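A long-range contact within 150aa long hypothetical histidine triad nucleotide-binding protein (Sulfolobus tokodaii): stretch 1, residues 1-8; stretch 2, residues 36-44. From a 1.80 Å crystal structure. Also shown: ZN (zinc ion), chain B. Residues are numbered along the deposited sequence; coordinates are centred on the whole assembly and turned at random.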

# COMPACT_ATOMS: atom_id res chain seq x y z
N CYS A 1 -20.78 5.51 -7.86
CA CYS A 1 -19.51 5.26 -7.11
C CYS A 1 -19.52 6.04 -5.80
O CYS A 1 -19.73 7.25 -5.78
CB CYS A 1 -18.31 5.68 -7.94
SG CYS A 1 -16.73 5.55 -7.05
N THR A 2 -19.29 5.34 -4.69
CA THR A 2 -19.29 5.98 -3.39
C THR A 2 -18.27 7.11 -3.28
O THR A 2 -18.59 8.18 -2.75
CB THR A 2 -19.04 4.94 -2.27
OG1 THR A 2 -20.17 4.05 -2.19
CG2 THR A 2 -18.86 5.62 -0.92
N PHE A 3 -17.05 6.91 -3.78
CA PHE A 3 -16.05 7.97 -3.68
C PHE A 3 -16.28 9.13 -4.64
O PHE A 3 -16.08 10.29 -4.27
CB PHE A 3 -14.64 7.40 -3.82
CG PHE A 3 -14.18 6.65 -2.59
CD1 PHE A 3 -14.33 7.22 -1.33
CD2 PHE A 3 -13.64 5.37 -2.69
CE1 PHE A 3 -13.95 6.52 -0.18
CE2 PHE A 3 -13.26 4.66 -1.55
CZ PHE A 3 -13.42 5.24 -0.30
N CYS A 4 -16.68 8.83 -5.87
CA CYS A 4 -16.95 9.91 -6.81
C CYS A 4 -18.10 10.75 -6.23
O CYS A 4 -18.11 11.97 -6.35
CB CYS A 4 -17.36 9.36 -8.19
SG CYS A 4 -15.97 8.78 -9.21
N SER A 5 -19.05 10.08 -5.58
CA SER A 5 -20.18 10.76 -4.97
C SER A 5 -19.74 11.69 -3.85
O SER A 5 -20.23 12.81 -3.72
CB SER A 5 -21.20 9.75 -4.44
OG SER A 5 -21.82 9.03 -5.49
N ILE A 6 -18.82 11.21 -3.02
CA ILE A 6 -18.33 12.03 -1.92
C ILE A 6 -17.54 13.22 -2.47
O ILE A 6 -17.64 14.33 -1.96
CB ILE A 6 -17.47 11.19 -0.96
CG1 ILE A 6 -18.36 10.18 -0.23
CG2 ILE A 6 -16.77 12.09 0.05
CD1 ILE A 6 -17.62 9.15 0.61
N ILE A 7 -16.76 12.98 -3.52
CA ILE A 7 -15.98 14.04 -4.14
C ILE A 7 -16.90 15.13 -4.68
O ILE A 7 -16.62 16.33 -4.55
CB ILE A 7 -15.13 13.50 -5.31
CG1 ILE A 7 -14.02 12.59 -4.77
CG2 ILE A 7 -14.53 14.66 -6.11
CD1 ILE A 7 -13.06 13.28 -3.84
N ASN A 8 -18.01 14.71 -5.28
CA ASN A 8 -18.98 15.65 -5.85
C ASN A 8 -20.00 16.17 -4.84
O ASN A 8 -20.95 16.87 -5.22
CB ASN A 8 -19.71 15.00 -7.03
CG ASN A 8 -18.77 14.66 -8.18
OD1 ASN A 8 -17.93 15.47 -8.56
ND2 ASN A 8 -18.92 13.46 -8.74
ZN ZN B . -15.33 6.67 -8.45
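Stretch 2 36-44: TLVIPKKHF

A short helix can be fastened to a distant strand in two ways at once, by apolar packing along one part of the contact and by a shared metal ion at another. The present pair is a compact example. Residues 2-7 form a single helical stretch, with backbone bonds such as Ile7 N to Phe3 O (2.9 Å), and Asn8 is the first residue to leave helical phi/psi. Stretch 2 begins as an extended strand, 36-40, and continues as loop through Phe44. The strand runs almost at right angles to the helix: the crossing angle is -83°, and the axes come no closer than 10.2 Å. That spacing leaves room for side chains between the two backbones, and no hydrogen bond joins them.

Thr36 lies out of reach, so the contact opens at Leu37, whose CA-to-CB bond points toward the helix. Its CD1 lies 3.3 Å from Phe3 CZ, near the plane of the ring, and so meets the aromatic edge. The alternation expected of a strand follows: Val38 points away, and Ile39 points toward the helix again. Ile39 is the centre of the apolar packing. Its CG2 sits 4.1 Å from the centroid of the Phe3 ring and only 7° off the ring normal, a CH-pi contact over the face, while its CD1 reaches 3.8 Å from Phe3 CB and also 3.8 Å from Ile7 CD1. One isoleucine thereby touches two helix residues four positions apart, which a helical turn brings to the same side. Backbone separation is correspondingly wide, 8.0 Å between the CA atoms of Phe3 and Ile39.

Pro40 points away and ends the strand. At Lys41 the chain turns to phi/psi of -71/-35°, and its CA comes within 6.8 Å of the CA of Ile7. The CA-to-CB bond is directed sideways, yet the aliphatic part of the side chain still packs, with CG 3.9 Å from Ile7 CD1; the NZ is hydrogen-bonded elsewhere in the structure. Lys42 points away and makes no contact.

His43 points toward stretch 1 once more, and here packing gives way to coordination. Its ND1 binds the zinc ion at 2.0 Å, while Cys1 SG and Cys4 SG each bind the zinc at 2.3 Å; a fourth ligand comes from elsewhere in the structure. The common metal explains why His43 ND1 lies just 3.5 Å from Cys1 SG and 3.6 Å from Cys4 SG. Phe44 then passes out of reach.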

# COMPACT_ATOMS: atom_id res chain seq x y z
N THR A 36 -8.54 6.29 7.68
CA THR A 36 -8.78 7.21 6.57
C THR A 36 -8.49 6.57 5.21
O THR A 36 -7.69 5.64 5.11
CB THR A 36 -7.89 8.46 6.73
OG1 THR A 36 -8.30 9.16 7.91
CG2 THR A 36 -8.00 9.39 5.52
N LEU A 37 -9.16 7.07 4.18
CA LEU A 37 -8.97 6.57 2.83
C LEU A 37 -8.41 7.70 1.96
O LEU A 37 -8.95 8.81 1.97
CB LEU A 37 -10.31 6.10 2.26
CG LEU A 37 -11.05 5.21 3.27
CD1 LEU A 37 -12.50 5.06 2.89
CD2 LEU A 37 -10.34 3.86 3.34
N VAL A 38 -7.33 7.43 1.24
CA VAL A 38 -6.73 8.43 0.37
C VAL A 38 -7.10 8.02 -1.04
O VAL A 38 -6.89 6.87 -1.44
CB VAL A 38 -5.20 8.46 0.51
CG1 VAL A 38 -4.62 9.54 -0.39
CG2 VAL A 38 -4.81 8.71 1.96
N ILE A 39 -7.66 8.95 -1.80
CA ILE A 39 -8.09 8.63 -3.14
C ILE A 39 -7.78 9.66 -4.21
O ILE A 39 -7.67 10.86 -3.93
CB ILE A 39 -9.63 8.45 -3.20
CG1 ILE A 39 -10.30 9.80 -2.91
CG2 ILE A 39 -10.09 7.44 -2.16
CD1 ILE A 39 -11.80 9.81 -3.13
N PRO A 40 -7.60 9.19 -5.45
CA PRO A 40 -7.34 10.11 -6.56
C PRO A 40 -8.78 10.54 -6.85
O PRO A 40 -9.70 9.73 -6.67
CB PRO A 40 -6.81 9.20 -7.67
CG PRO A 40 -6.26 8.01 -6.92
CD PRO A 40 -7.29 7.81 -5.84
N LYS A 41 -9.00 11.78 -7.27
CA LYS A 41 -10.37 12.19 -7.57
C LYS A 41 -10.87 11.51 -8.84
O LYS A 41 -12.05 11.17 -8.94
CB LYS A 41 -10.45 13.72 -7.71
CG LYS A 41 -10.32 14.43 -6.37
CD LYS A 41 -10.53 15.92 -6.50
CE LYS A 41 -10.52 16.59 -5.13
NZ LYS A 41 -10.85 18.04 -5.23
N LYS A 42 -9.97 11.30 -9.80
CA LYS A 42 -10.34 10.62 -11.03
C LYS A 42 -10.63 9.16 -10.70
O LYS A 42 -9.92 8.55 -9.90
CB LYS A 42 -9.20 10.71 -12.06
CG LYS A 42 -9.52 9.98 -13.35
CD LYS A 42 -8.44 10.21 -14.40
CE LYS A 42 -8.79 9.49 -15.70
NZ LYS A 42 -7.77 9.75 -16.76
N HIS A 43 -11.66 8.61 -11.34
CA HIS A 43 -12.07 7.24 -11.09
C HIS A 43 -11.25 6.17 -11.81
O HIS A 43 -11.16 6.16 -13.04
CB HIS A 43 -13.55 7.08 -11.48
CG HIS A 43 -14.12 5.74 -11.14
ND1 HIS A 43 -14.82 5.49 -9.97
CD2 HIS A 43 -14.09 4.57 -11.82
CE1 HIS A 43 -15.19 4.23 -9.95
NE2 HIS A 43 -14.76 3.64 -11.05
N PHE A 44 -10.65 5.28 -11.03
CA PHE A 44 -9.87 4.15 -11.53
C PHE A 44 -10.40 2.95 -10.74
O PHE A 44 -10.58 3.05 -9.53
CB PHE A 44 -8.37 4.32 -11.25
CG PHE A 44 -7.72 5.40 -12.06
CD1 PHE A 44 -7.54 5.25 -13.43
CD2 PHE A 44 -7.27 6.57 -11.44
CE1 PHE A 44 -6.93 6.25 -14.18
CE2 PHE A 44 -6.66 7.57 -12.18
CZ PHE A 44 -6.48 7.41 -13.56